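Long-range contacts in amidohydrolase (Xanthomonas campestris pv. campestris, PDB 4DZH), which probably deaminates adenosine-type substrates such as 5'-methylthioadenosine, as a zinc-containing enzyme of the metal-dependent amidohydrolase superfamily: residues A[77-82]-A[224-229]; A[122-127]-A[322-327]; A[288-293]-A[314-319]. All blocks are in the same frame, centred on the assembly; numbering follows the deposited sequence.

Overall arrangement
Three buried contacts surround the metal sites of one TIM barrel. Interaction 1 supplies three histidines to a zinc ion, and interaction 3 adds Asp316 to the same ion; their centres lie about 12 Å apart, and the backbone His79 O stands 2.9 Å from Asp316 N. Interaction 2, centred about 15 Å from interaction 1 and 12 Å from interaction 3, shares a magnesium ion with the latter through Asp323 and Glu289. Leu324 CD2 approaches Thr315 OG1 to 3.4 Å, while Asn82 CG lies 3.3 Å from Ala124 CB. The loop after strand 310-313 leads from the zinc ligand Asp316 to the magnesium ligand Asp323.

Interaction 1 (A[77-82]-A[224-229]). With ZN (zinc ion), chain E.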
ATOM      1  N   ASN A  77      -8.076  13.780  -3.199  1.00 11.96           N
ATOM      2  CA  ASN A  77      -7.973  13.258  -1.857  1.00 13.16           C
ATOM      3  C   ASN A  77      -9.046  13.946  -1.036  1.00 13.44           C
ATOM      4  O   ASN A  77      -8.898  15.097  -0.646  1.00 13.06           O
ATOM      5  CB  ASN A  77      -6.559  13.560  -1.293  1.00 13.45           C
ATOM      6  CG  ASN A  77      -6.310  12.917   0.080  1.00 15.25           C
ATOM      7  OD1 ASN A  77      -7.257  12.639   0.873  1.00 13.16           O
ATOM      8  ND2 ASN A  77      -5.027  12.720   0.421  1.00 15.13           N
ATOM      9  N   ALA A  78     -10.134  13.230  -0.791  1.00 13.92           N
ATOM     10  CA  ALA A  78     -11.354  13.871  -0.301  1.00 16.06           C
ATOM     11  C   ALA A  78     -11.430  14.000   1.216  1.00 14.74           C
ATOM     12  O   ALA A  78     -12.522  14.326   1.751  1.00 15.39           O
ATOM     13  CB  ALA A  78     -12.590  13.089  -0.864  1.00 17.35           C
ATOM     14  N   HIS A  79     -10.319  13.776   1.939  1.00 11.96           N
ATOM     15  CA  HIS A  79     -10.276  14.070   3.374  1.00 12.80           C
ATOM     16  C   HIS A  79      -8.860  14.222   3.897  1.00 13.57           C
ATOM     17  O   HIS A  79      -8.154  13.240   4.069  1.00 14.47           O
ATOM     18  CB  HIS A  79     -10.959  12.976   4.201  1.00 15.44           C
ATOM     19  CG  HIS A  79     -11.057  13.326   5.660  1.00 13.18           C
ATOM     20  ND1 HIS A  79     -11.777  14.413   6.109  1.00 14.77           N
ATOM     21  CD2 HIS A  79     -10.468  12.792   6.760  1.00 13.06           C
ATOM     22  CE1 HIS A  79     -11.687  14.487   7.429  1.00 12.30           C
ATOM     23  NE2 HIS A  79     -10.898  13.515   7.857  1.00 16.19           N
ATOM     24  N   THR A  80      -8.449  15.470   4.143  1.00 15.57           N
ATOM     25  CA  THR A  80      -7.093  15.707   4.659  1.00 14.88           C
ATOM     26  C   THR A  80      -7.055  16.578   5.912  1.00 14.06           C
ATOM     27  O   THR A  80      -7.936  17.406   6.165  1.00 15.45           O
ATOM     28  CB  THR A  80      -6.175  16.371   3.595  1.00 15.56           C
ATOM     29  OG1 THR A  80      -6.792  17.594   3.132  1.00 17.01           O
ATOM     30  CG2 THR A  80      -6.001  15.411   2.400  1.00 13.33           C
ATOM     31  N   HIS A  81      -5.987  16.409   6.693  1.00 12.73           N
ATOM     32  CA  HIS A  81      -5.600  17.336   7.758  1.00 15.61           C
ATOM     33  C   HIS A  81      -4.129  17.607   7.471  1.00 14.09           C
ATOM     34  O   HIS A  81      -3.248  17.086   8.155  1.00 13.78           O
ATOM     35  CB  HIS A  81      -5.761  16.709   9.159  1.00 14.14           C
ATOM     36  CG  HIS A  81      -7.126  16.146   9.438  1.00 16.23           C
ATOM     37  ND1 HIS A  81      -8.254  16.941   9.512  1.00 16.99           N
ATOM     38  CD2 HIS A  81      -7.535  14.878   9.676  1.00 16.30           C
ATOM     39  CE1 HIS A  81      -9.307  16.185   9.778  1.00 17.57           C
ATOM     40  NE2 HIS A  81      -8.901  14.925   9.851  1.00 10.91           N
ATOM     41  N   ASN A  82      -3.878  18.388   6.431  1.00 14.33           N
ATOM     42  CA  ASN A  82      -2.535  18.356   5.844  1.00 13.36           C
ATOM     43  C   ASN A  82      -1.341  18.900   6.686  1.00 14.58           C
ATOM     44  O   ASN A  82      -0.223  18.394   6.539  1.00 16.62           O
ATOM     45  CB  ASN A  82      -2.566  18.887   4.382  1.00 12.40           C
ATOM     46  CG  ASN A  82      -2.796  17.763   3.361  1.00 12.27           C
ATOM     47  OD1 ASN A  82      -2.643  16.546   3.662  1.00 16.26           O
ATOM     48  ND2 ASN A  82      -3.119  18.156   2.126  1.00 13.10           N
ATOM     49  N   PRO A 224     -20.675  23.476   1.083  1.00 25.40           N
ATOM     50  CA  PRO A 224     -20.827  22.106   1.584  1.00 23.32           C
ATOM     51  C   PRO A 224     -20.548  22.015   3.091  1.00 21.17           C
ATOM     52  O   PRO A 224     -20.026  22.986   3.661  1.00 22.31           O
ATOM     53  CB  PRO A 224     -19.748  21.339   0.802  1.00 22.92           C
ATOM     54  CG  PRO A 224     -19.484  22.176  -0.398  1.00 24.53           C
ATOM     55  CD  PRO A 224     -19.614  23.580   0.069  1.00 23.16           C
ATOM     56  N   VAL A 225     -20.923  20.894   3.713  1.00 23.29           N
ATOM     57  CA  VAL A 225     -20.678  20.632   5.132  1.00 24.39           C
ATOM     58  C   VAL A 225     -19.802  19.380   5.251  1.00 21.24           C
ATOM     59  O   VAL A 225     -20.223  18.310   4.892  1.00 23.24           O
ATOM     60  CB  VAL A 225     -22.030  20.440   5.881  1.00 22.72           C
ATOM     61  CG1 VAL A 225     -21.792  20.114   7.335  1.00 23.71           C
ATOM     62  CG2 VAL A 225     -22.894  21.698   5.726  1.00 23.11           C
ATOM     63  N   HIS A 226     -18.575  19.526   5.769  1.00 18.69           N
ATOM     64  CA  HIS A 226     -17.573  18.436   5.804  1.00 20.95           C
ATOM     65  C   HIS A 226     -17.460  17.906   7.239  1.00 20.42           C
ATOM     66  O   HIS A 226     -16.922  18.608   8.100  1.00 19.60           O
ATOM     67  CB  HIS A 226     -16.239  19.074   5.389  1.00 17.31           C
ATOM     68  CG  HIS A 226     -15.064  18.134   5.319  1.00 15.37           C
ATOM     69  ND1 HIS A 226     -13.810  18.563   4.896  1.00 18.45           N
ATOM     70  CD2 HIS A 226     -14.917  16.827   5.639  1.00 15.84           C
ATOM     71  CE1 HIS A 226     -12.963  17.553   4.940  1.00 14.88           C
ATOM     72  NE2 HIS A 226     -13.605  16.485   5.389  1.00 15.37           N
ATOM     73  N   LEU A 227     -17.946  16.685   7.497  1.00 18.14           N
ATOM     74  CA  LEU A 227     -18.149  16.214   8.872  1.00 19.40           C
ATOM     75  C   LEU A 227     -17.667  14.786   9.112  1.00 17.73           C
ATOM     76  O   LEU A 227     -18.157  13.837   8.473  1.00 19.92           O
ATOM     77  CB  LEU A 227     -19.633  16.292   9.207  1.00 20.67           C
ATOM     78  CG  LEU A 227     -20.130  15.734  10.534  1.00 20.76           C
ATOM     79  CD1 LEU A 227     -19.617  16.600  11.644  1.00 20.98           C
ATOM     80  CD2 LEU A 227     -21.690  15.726  10.561  1.00 28.58           C
ATOM     81  N   HIS A 228     -16.742  14.602  10.053  1.00 19.45           N
ATOM     82  CA  HIS A 228     -16.469  13.243  10.543  1.00 18.51           C
ATOM     83  C   HIS A 228     -17.739  12.622  11.108  1.00 19.49           C
ATOM     84  O   HIS A 228     -18.289  13.156  12.086  1.00 20.75           O
ATOM     85  CB  HIS A 228     -15.411  13.226  11.649  1.00 18.73           C
ATOM     86  CG  HIS A 228     -14.075  13.786  11.262  1.00 17.27           C
ATOM     87  ND1 HIS A 228     -13.602  14.959  11.801  1.00 18.67           N
ATOM     88  CD2 HIS A 228     -13.067  13.285  10.503  1.00 20.20           C
ATOM     89  CE1 HIS A 228     -12.376  15.181  11.359  1.00 18.14           C
ATOM     90  NE2 HIS A 228     -12.024  14.185  10.569  1.00 15.09           N
ATOM     91  N   THR A 229     -18.187  11.499  10.550  1.00 20.01           N
ATOM     92  CA  THR A 229     -19.497  10.938  10.934  1.00 20.59           C
ATOM     93  C   THR A 229     -19.451   9.422  11.146  1.00 23.29           C
ATOM     94  O   THR A 229     -19.068   8.667  10.239  1.00 19.89           O
ATOM     95  CB  THR A 229     -20.531  11.238   9.835  1.00 19.10           C
ATOM     96  OG1 THR A 229     -20.537  12.634   9.515  1.00 23.47           O
ATOM     97  CG2 THR A 229     -21.976  10.832  10.274  1.00 21.62           C
TER
HETATM   98 ZN    ZN E 504     -10.158  13.400   9.787  1.00 17.64          ZN
HETATM   99  O   HOH W   1     -10.383  11.758  10.948  1.00 18.19           O
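His79, His81 and His228 converge on one zinc ion, with bonds of 2.0 to 2.2 Å from His79 NE2, His81 NE2 and His228 NE2. This shared ion explains why the three nitrogens stand so close without hydrogen bonding. The His79 and His228 rings have planes at 85°, whereas those of His81 and His228 meet rim to rim at a shallower tilt. Asp316 and a water molecule complete the ligand set, the water 2.0 Å from the zinc and at the edge of the His81 ring, in its plane.

The second shell begins with His226. Its NE2 accepts a hydrogen bond of 2.9 Å from His79 ND1, bent to 148° at the hydrogen yet lying close to both ring planes, although the planes themselves are steeply inclined. His79 is therefore gripped at both ring nitrogens, by zinc at one and His226 at the other, which restricts rotation of the imidazole. The His226 side chain reaches it with CG anti to the backbone N. The two other zinc histidines are oriented by backbone carbonyls: His81 ND1 is bonded to Asn139 O, and His228 ND1 to His201 O.

Farther out, the strands bearing these residues do not pair directly. Their axes come no closer than 9.7 Å and run at 67° to one another, and the nearest CA pair, His79 with His226, is 8.8 Å apart, so side chains and metal bridge the gap. The His-X-His pair carried by the chain of strand 69-80, joined by a histidine on strand 225-229 and the aspartate Asp316, forms the metal centre characteristic of the amidohydrolase TIM barrel.

Interaction 2 (A[122-127]-A[322-327]); sequences TLAIAE and NDLDMF. With MG (magnesium ion), chain B.
Leu324 and Glu127 have the most surface buried in this contact, and they meet through a hydrogen bond and through van der Waals contact of the leucine carbons with the carboxylate. The backbone Leu324 N donates to Glu127 OE2 over 2.8 Å, with a nearly straight angle of 164° at the hydrogen. The donor stands above the carboxylate plane, 51° out of it. Glu127 reaches this position from helix 114-130 with CG anti to its own nitrogen (chi1 -180°) and an extended chain beyond, while the Leu324 side chain crosses it at about a right angle. Leu324 CB lies 3.6 Å from Glu127 OE2, and the branch ending in CD1 passes the other carboxylate oxygen, with 3.8 Å between Leu324 CD1 and Glu127 OE1.

Ala124, one helical turn before Glu127, supplies the apolar end: its CB touches Leu324 CD1 at 3.6 Å. A water spans the backbones, 2.8 Å from Glu127 O and 2.9 Å from Leu324 O. These contacts join the helix to the loop leading into helix 326-341, where Asp325 occupies the N-cap position. The second subunit also reaches this region, with its Leu389 packing on Glu127 and its Ala404 on Asp323.

Immediately before Leu324, Asp323 turns its carboxylate away from the helix to bind magnesium through OD1 at 2.1 Å; Asn321 and Glu289 are the other protein ligands. Glu127 itself is engaged by Arg407 at OE2 and by Arg88 at OE1, both in salt bridges. The buried carboxylate thus carries a peptide N-H as well as two arginine partners, which would be expected to favour its negative form, and its grip on Leu324 N anchors the chain directly beside a magnesium ligand.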
ATOM      1  N   THR A 122       2.363  23.100   2.962  1.00 16.10           N
ATOM      2  CA  THR A 122       3.293  23.157   1.865  1.00 17.66           C
ATOM      3  C   THR A 122       4.016  21.820   1.662  1.00 15.73           C
ATOM      4  O   THR A 122       4.154  21.339   0.524  1.00 14.76           O
ATOM      5  CB  THR A 122       4.313  24.289   2.100  1.00 15.57           C
ATOM      6  OG1 THR A 122       3.616  25.516   2.227  1.00 18.51           O
ATOM      7  CG2 THR A 122       5.290  24.356   0.959  1.00 15.86           C
ATOM      8  N   LEU A 123       4.474  21.212   2.766  1.00 13.91           N
ATOM      9  CA  LEU A 123       5.012  19.867   2.723  1.00 15.51           C
ATOM     10  C   LEU A 123       4.013  18.868   2.063  1.00 11.95           C
ATOM     11  O   LEU A 123       4.387  18.105   1.167  1.00 13.77           O
ATOM     12  CB  LEU A 123       5.367  19.421   4.146  1.00 15.75           C
ATOM     13  CG  LEU A 123       5.999  18.028   4.251  1.00 17.82           C
ATOM     14  CD1 LEU A 123       7.208  17.899   3.310  1.00 18.21           C
ATOM     15  CD2 LEU A 123       6.363  17.796   5.675  1.00 15.15           C
ATOM     16  N   ALA A 124       2.747  18.953   2.470  1.00 14.20           N
ATOM     17  CA  ALA A 124       1.729  18.083   1.896  1.00 14.72           C
ATOM     18  C   ALA A 124       1.541  18.294   0.392  1.00 10.99           C
ATOM     19  O   ALA A 124       1.402  17.319  -0.378  1.00 13.66           O
ATOM     20  CB  ALA A 124       0.400  18.268   2.624  1.00 11.00           C
ATOM     21  N   ILE A 125       1.581  19.562  -0.041  1.00 13.93           N
ATOM     22  CA  ILE A 125       1.410  19.858  -1.455  1.00 12.51           C
ATOM     23  C   ILE A 125       2.517  19.168  -2.281  1.00 14.70           C
ATOM     24  O   ILE A 125       2.249  18.515  -3.293  1.00 13.18           O
ATOM     25  CB  ILE A 125       1.402  21.373  -1.690  1.00 11.58           C
ATOM     26  CG1 ILE A 125       0.119  21.996  -1.149  1.00 14.12           C
ATOM     27  CG2 ILE A 125       1.639  21.669  -3.195  1.00 14.67           C
ATOM     28  CD1 ILE A 125       0.181  23.532  -1.108  1.00 14.54           C
ATOM     29  N   ALA A 126       3.764  19.222  -1.803  1.00 13.91           N
ATOM     30  CA  ALA A 126       4.844  18.502  -2.489  1.00 15.52           C
ATOM     31  C   ALA A 126       4.568  16.978  -2.535  1.00 11.34           C
ATOM     32  O   ALA A 126       4.735  16.331  -3.578  1.00 12.81           O
ATOM     33  CB  ALA A 126       6.183  18.820  -1.803  1.00 17.93           C
ATOM     34  N   GLU A 127       4.186  16.403  -1.390  1.00 12.97           N
ATOM     35  CA  GLU A 127       3.919  14.975  -1.343  1.00 14.62           C
ATOM     36  C   GLU A 127       2.748  14.577  -2.241  1.00 10.90           C
ATOM     37  O   GLU A 127       2.797  13.538  -2.939  1.00 11.93           O
ATOM     38  CB  GLU A 127       3.669  14.507   0.102  1.00 14.70           C
ATOM     39  CG  GLU A 127       3.390  12.992   0.148  1.00 13.53           C
ATOM     40  CD  GLU A 127       3.274  12.430   1.538  1.00 15.79           C
ATOM     41  OE1 GLU A 127       3.519  13.140   2.523  1.00 15.29           O
ATOM     42  OE2 GLU A 127       2.914  11.230   1.609  1.00 14.24           O
ATOM     43  N   ASN A 322       0.667   6.393   7.406  1.00 14.81           N
ATOM     44  CA  ASN A 322       1.056   7.771   7.754  1.00 13.94           C
ATOM     45  C   ASN A 322       1.512   8.540   6.515  1.00 16.86           C
ATOM     46  O   ASN A 322       2.356   9.467   6.615  1.00 15.24           O
ATOM     47  CB  ASN A 322       2.221   7.667   8.725  1.00 13.24           C
ATOM     48  CG  ASN A 322       1.767   7.247  10.089  1.00 13.33           C
ATOM     49  OD1 ASN A 322       0.578   7.291  10.397  1.00 15.90           O
ATOM     50  ND2 ASN A 322       2.704   6.805  10.907  1.00 15.87           N
ATOM     51  N   ASP A 323       1.018   8.147   5.334  1.00 16.10           N
ATOM     52  CA  ASP A 323       1.372   8.896   4.113  1.00 11.87           C
ATOM     53  C   ASP A 323       0.139   9.510   3.457  1.00 14.82           C
ATOM     54  O   ASP A 323      -1.004   9.351   3.920  1.00 14.06           O
ATOM     55  CB  ASP A 323       2.180   8.061   3.137  1.00 13.46           C
ATOM     56  CG  ASP A 323       1.498   6.752   2.770  1.00 17.08           C
ATOM     57  OD1 ASP A 323       0.248   6.705   2.811  1.00 15.43           O
ATOM     58  OD2 ASP A 323       2.202   5.808   2.348  1.00 17.88           O
ATOM     59  N   LEU A 324       0.373  10.277   2.390  1.00 11.67           N
ATOM     60  CA  LEU A 324      -0.730  10.890   1.608  1.00 12.85           C
ATOM     61  C   LEU A 324      -0.820  10.188   0.267  1.00 14.08           C
ATOM     62  O   LEU A 324      -1.080  10.809  -0.772  1.00 15.18           O
ATOM     63  CB  LEU A 324      -0.460  12.386   1.349  1.00 12.53           C
ATOM     64  CG  LEU A 324      -0.408  13.190   2.641  1.00 11.49           C
ATOM     65  CD1 LEU A 324       0.006  14.669   2.335  1.00 13.83           C
ATOM     66  CD2 LEU A 324      -1.721  13.139   3.532  1.00 14.48           C
ATOM     67  N   ASP A 325      -0.573   8.889   0.259  1.00 11.89           N
ATOM     68  CA  ASP A 325      -0.425   8.139  -0.975  1.00 11.85           C
ATOM     69  C   ASP A 325      -1.797   7.665  -1.431  1.00 12.06           C
ATOM     70  O   ASP A 325      -2.333   6.670  -0.866  1.00 13.19           O
ATOM     71  CB  ASP A 325       0.492   6.923  -0.705  1.00 10.35           C
ATOM     72  CG  ASP A 325       0.721   6.030  -1.950  1.00 12.21           C
ATOM     73  OD1 ASP A 325      -0.015   6.200  -2.951  1.00 14.70           O
ATOM     74  OD2 ASP A 325       1.617   5.157  -1.898  1.00 12.92           O
ATOM     75  N   MET A 326      -2.382   8.351  -2.406  1.00 11.63           N
ATOM     76  CA  MET A 326      -3.703   7.926  -2.891  1.00 12.48           C
ATOM     77  C   MET A 326      -3.637   6.674  -3.735  1.00 14.58           C
ATOM     78  O   MET A 326      -4.653   5.977  -3.865  1.00 15.57           O
ATOM     79  CB  MET A 326      -4.393   9.062  -3.661  1.00 12.49           C
ATOM     80  CG  MET A 326      -4.942  10.139  -2.757  1.00 13.12           C
ATOM     81  SD  MET A 326      -6.458   9.622  -1.903  1.00 14.24           S
ATOM     82  CE  MET A 326      -7.601   9.454  -3.296  1.00 16.10           C
ATOM     83  N   PHE A 327      -2.488   6.346  -4.368  1.00 11.28           N
ATOM     84  CA  PHE A 327      -2.423   5.076  -5.100  1.00 13.47           C
ATOM     85  C   PHE A 327      -2.606   3.924  -4.120  1.00 14.56           C
ATOM     86  O   PHE A 327      -3.357   2.986  -4.380  1.00 13.93           O
ATOM     87  CB  PHE A 327      -1.081   4.927  -5.841  1.00 12.69           C
ATOM     88  CG  PHE A 327      -1.037   5.648  -7.164  1.00 12.44           C
ATOM     89  CD1 PHE A 327      -0.907   7.032  -7.220  1.00 14.83           C
ATOM     90  CD2 PHE A 327      -1.111   4.926  -8.346  1.00 19.19           C
ATOM     91  CE1 PHE A 327      -0.886   7.699  -8.434  1.00 16.52           C
ATOM     92  CE2 PHE A 327      -1.080   5.592  -9.586  1.00 19.29           C
ATOM     93  CZ  PHE A 327      -0.964   6.949  -9.624  1.00 17.61           C
TER
HETATM   94 MG    MG B 501      -1.042   5.170   3.266  1.00 12.88          MG
HETATM   95  O   HOH W   2       1.080  11.367  -2.643  1.00 13.77           O
HETATM   96  O   HOH W   3       0.108   4.060   1.849  1.00 14.69           O
HETATM   97  O   HOH W   4      -2.306   6.006   1.887  1.00 13.28           O
HETATM   98  O   HOH W   5       0.253   4.271   4.749  1.00 16.38           O

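Interaction 3 (A[288-293]-A[314-319]). With MG (magnesium ion), chain B; ZN (zinc ion), chain E; ZN (zinc ion), chain F.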
ATOM      1  N   PRO A 288      -9.817   4.151   4.297  1.00 16.92           N
ATOM      2  CA  PRO A 288      -9.603   2.805   4.839  1.00 16.70           C
ATOM      3  C   PRO A 288      -8.332   2.642   5.680  1.00 14.84           C
ATOM      4  O   PRO A 288      -8.304   1.926   6.672  1.00 16.34           O
ATOM      5  CB  PRO A 288      -9.522   1.924   3.575  1.00 17.17           C
ATOM      6  CG  PRO A 288      -9.227   2.909   2.411  1.00 14.85           C
ATOM      7  CD  PRO A 288      -9.922   4.186   2.816  1.00 15.27           C
ATOM      8  N   GLU A 289      -7.208   3.244   5.244  1.00 13.98           N
ATOM      9  CA  GLU A 289      -5.980   2.983   5.974  1.00 13.11           C
ATOM     10  C   GLU A 289      -6.029   3.559   7.388  1.00 13.06           C
ATOM     11  O   GLU A 289      -5.546   2.882   8.347  1.00 15.38           O
ATOM     12  CB  GLU A 289      -4.712   3.435   5.183  1.00 16.46           C
ATOM     13  CG  GLU A 289      -4.565   2.666   3.842  1.00 16.75           C
ATOM     14  CD  GLU A 289      -3.334   2.991   3.028  1.00 19.54           C
ATOM     15  OE1 GLU A 289      -2.453   3.761   3.521  1.00 13.94           O
ATOM     16  OE2 GLU A 289      -3.243   2.411   1.915  1.00 17.42           O
ATOM     17  N   SER A 290      -6.558   4.780   7.526  1.00 14.18           N
ATOM     18  CA  SER A 290      -6.727   5.383   8.840  1.00 14.75           C
ATOM     19  C   SER A 290      -7.679   4.532   9.683  1.00 17.11           C
ATOM     20  O   SER A 290      -7.391   4.285  10.867  1.00 17.97           O
ATOM     21  CB  SER A 290      -7.261   6.795   8.708  1.00 17.28           C
ATOM     22  OG  SER A 290      -7.610   7.322   9.987  1.00 18.82           O
ATOM     23  N   ASN A 291      -8.787   4.094   9.068  1.00 15.40           N
ATOM     24  CA  ASN A 291      -9.787   3.292   9.801  1.00 17.40           C
ATOM     25  C   ASN A 291      -9.135   1.984  10.318  1.00 21.17           C
ATOM     26  O   ASN A 291      -9.393   1.522  11.455  1.00 19.17           O
ATOM     27  CB  ASN A 291     -10.973   2.905   8.910  1.00 15.35           C
ATOM     28  CG  ASN A 291     -11.852   4.064   8.450  1.00 17.60           C
ATOM     29  OD1 ASN A 291     -12.647   3.888   7.517  1.00 19.83           O
ATOM     30  ND2 ASN A 291     -11.738   5.252   9.082  1.00 15.08           N
ATOM     31  N   LEU A 292      -8.321   1.329   9.479  1.00 16.39           N
ATOM     32  CA  LEU A 292      -7.743   0.090   9.908  1.00 14.08           C
ATOM     33  C   LEU A 292      -6.720   0.366  11.006  1.00 18.30           C
ATOM     34  O   LEU A 292      -6.698  -0.311  12.038  1.00 19.56           O
ATOM     35  CB  LEU A 292      -7.090  -0.645   8.718  1.00 15.91           C
ATOM     36  CG  LEU A 292      -8.005  -1.127   7.601  1.00 15.65           C
ATOM     37  CD1 LEU A 292      -7.078  -1.765   6.518  1.00 14.92           C
ATOM     38  CD2 LEU A 292      -8.922  -2.198   8.147  1.00 18.29           C
ATOM     39  N   LYS A 293      -5.869   1.386  10.797  1.00 15.45           N
ATOM     40  CA  LYS A 293      -4.768   1.648  11.714  1.00 17.85           C
ATOM     41  C   LYS A 293      -5.282   2.067  13.095  1.00 19.25           C
ATOM     42  O   LYS A 293      -4.665   1.689  14.085  1.00 20.51           O
ATOM     43  CB  LYS A 293      -3.867   2.746  11.124  1.00 13.60           C
ATOM     44  CG  LYS A 293      -2.569   2.997  11.849  1.00 18.37           C
ATOM     45  CD  LYS A 293      -1.671   3.953  11.005  1.00 18.74           C
ATOM     46  CE  LYS A 293      -0.231   4.053  11.525  1.00 21.48           C
ATOM     47  NZ  LYS A 293      -0.117   4.870  12.773  1.00 24.30           N
ATOM     48  N   GLY A 314     -10.240   9.243   0.724  1.00 14.27           N
ATOM     49  CA  GLY A 314      -9.334  10.199   1.346  1.00 14.99           C
ATOM     50  C   GLY A 314      -8.304   9.462   2.215  1.00 13.52           C
ATOM     51  O   GLY A 314      -8.463   8.276   2.580  1.00 13.87           O
ATOM     52  N   THR A 315      -7.249  10.156   2.609  1.00 14.02           N
ATOM     53  CA  THR A 315      -6.155   9.537   3.358  1.00 12.87           C
ATOM     54  C   THR A 315      -6.234   9.818   4.877  1.00 12.88           C
ATOM     55  O   THR A 315      -5.584   9.098   5.648  1.00 13.87           O
ATOM     56  CB  THR A 315      -4.736   9.975   2.845  1.00 13.35           C
ATOM     57  OG1 THR A 315      -4.633  11.411   2.921  1.00 13.05           O
ATOM     58  CG2 THR A 315      -4.472   9.495   1.383  1.00 13.16           C
ATOM     59  N   ASP A 316      -6.941  10.884   5.285  1.00 14.14           N
ATOM     60  CA  ASP A 316      -6.858  11.416   6.651  1.00 12.43           C
ATOM     61  C   ASP A 316      -5.448  11.952   6.829  1.00 15.83           C
ATOM     62  O   ASP A 316      -4.746  12.198   5.821  1.00 17.02           O
ATOM     63  CB  ASP A 316      -7.238  10.323   7.704  1.00 10.37           C
ATOM     64  CG  ASP A 316      -7.928  10.879   8.966  1.00 16.33           C
ATOM     65  OD1 ASP A 316      -8.363  12.051   9.084  1.00 19.39           O
ATOM     66  OD2 ASP A 316      -8.092   9.995   9.840  1.00 15.80           O
ATOM     67  N   GLY A 317      -4.976  12.095   8.046  1.00 16.97           N
ATOM     68  CA  GLY A 317      -3.701  12.765   8.315  1.00 17.75           C
ATOM     69  C   GLY A 317      -2.518  11.823   8.483  1.00 20.32           C
ATOM     70  O   GLY A 317      -2.693  10.608   8.679  1.00 18.43           O
ATOM     71  N   CYS A 318      -1.295  12.375   8.442  1.00 15.26           N
ATOM     72  CA  CYS A 318      -0.079  11.588   8.479  1.00 15.93           C
ATOM     73  C   CYS A 318       0.306  11.082   9.866  1.00 16.61           C
ATOM     74  O   CYS A 318       1.324  10.425   9.976  1.00 15.28           O
ATOM     75  CB  CYS A 318       1.108  12.317   7.835  1.00 17.36           C
ATOM     76  SG  CYS A 318       0.887  12.523   6.045  1.00 19.33           S
ATOM     77  N   ALA A 319      -0.506  11.343  10.881  1.00 18.52           N
ATOM     78  CA  ALA A 319      -0.270  10.677  12.168  1.00 22.51           C
ATOM     79  C   ALA A 319      -1.138   9.429  12.260  1.00 22.95           C
ATOM     80  O   ALA A 319      -1.033   8.679  13.248  1.00 21.60           O
ATOM     81  CB  ALA A 319      -0.563  11.622  13.341  1.00 22.08           C
TER
HETATM   82 MG    MG B 501      -1.042   5.170   3.266  1.00 12.88          MG
HETATM   83 ZN    ZN E 504     -10.158  13.400   9.787  1.00 17.64          ZN
HETATM   84 ZN    ZN F 505      -8.767  10.963  11.403  0.80 17.87          ZN
HETATM   85  O   HOH W   6      -7.110   6.641   5.378  1.00 16.13           O
HETATM   86  O   HOH W   7      -2.047   6.191  14.249  1.00 25.64           O
HETATM   87  O   HOH W   4      -2.306   6.006   1.887  1.00 13.28           O
HETATM   88  O   HOH W   5       0.253   4.271   4.749  1.00 16.38           O
HETATM   89  O   HOH W   3       0.108   4.060   1.849  1.00 14.69           O
HETATM   90  O   HOH W   1     -10.383  11.758  10.948  1.00 18.19           O
HETATM   91  O   HOH W   8      -9.483   9.691  12.963  0.80 16.23           O
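Helix 288-293 lies against the irregular segment 314-319, with Ser290 CA and Asp316 CA the nearest such pair at 6.4 Å. In this TIM barrel, the two segments follow the neighbouring parallel strands 283-286 and 310-313 and meet at the metal centre. Asp316 has a positive phi of 66°, an unusual backbone turn for a residue with a side chain, and its CB points toward the helix. A water links the backbones, accepting from Ser290 N and donating weakly to Thr315 O.

Ser290 OG donates a hydrogen bond of 2.7 Å to Asp316 OD2, on the lone pair directed away from the other oxygen. Ser290 places its hydroxyl anti to the backbone nitrogen (chi1 172°), where it helps position a zinc ligand. On the helix, Glu289 OE1 binds magnesium at 2.0 Å, while OE2 is held by hydrogen bonds with Thr332 and Ser328. Lys293 forms a salt bridge with Asp92 and a cation-pi contact with Tyr403 of the second subunit; a water connects its NZ to Ala319 O.

Asp316 bridges two zinc ions: its OD1 is bound to the ion held by His79, His81 and His228 (2.4 Å) and, more loosely, to the neighbouring zinc (2.6 Å), to which Asp316 OD2 also binds at 2.0 Å.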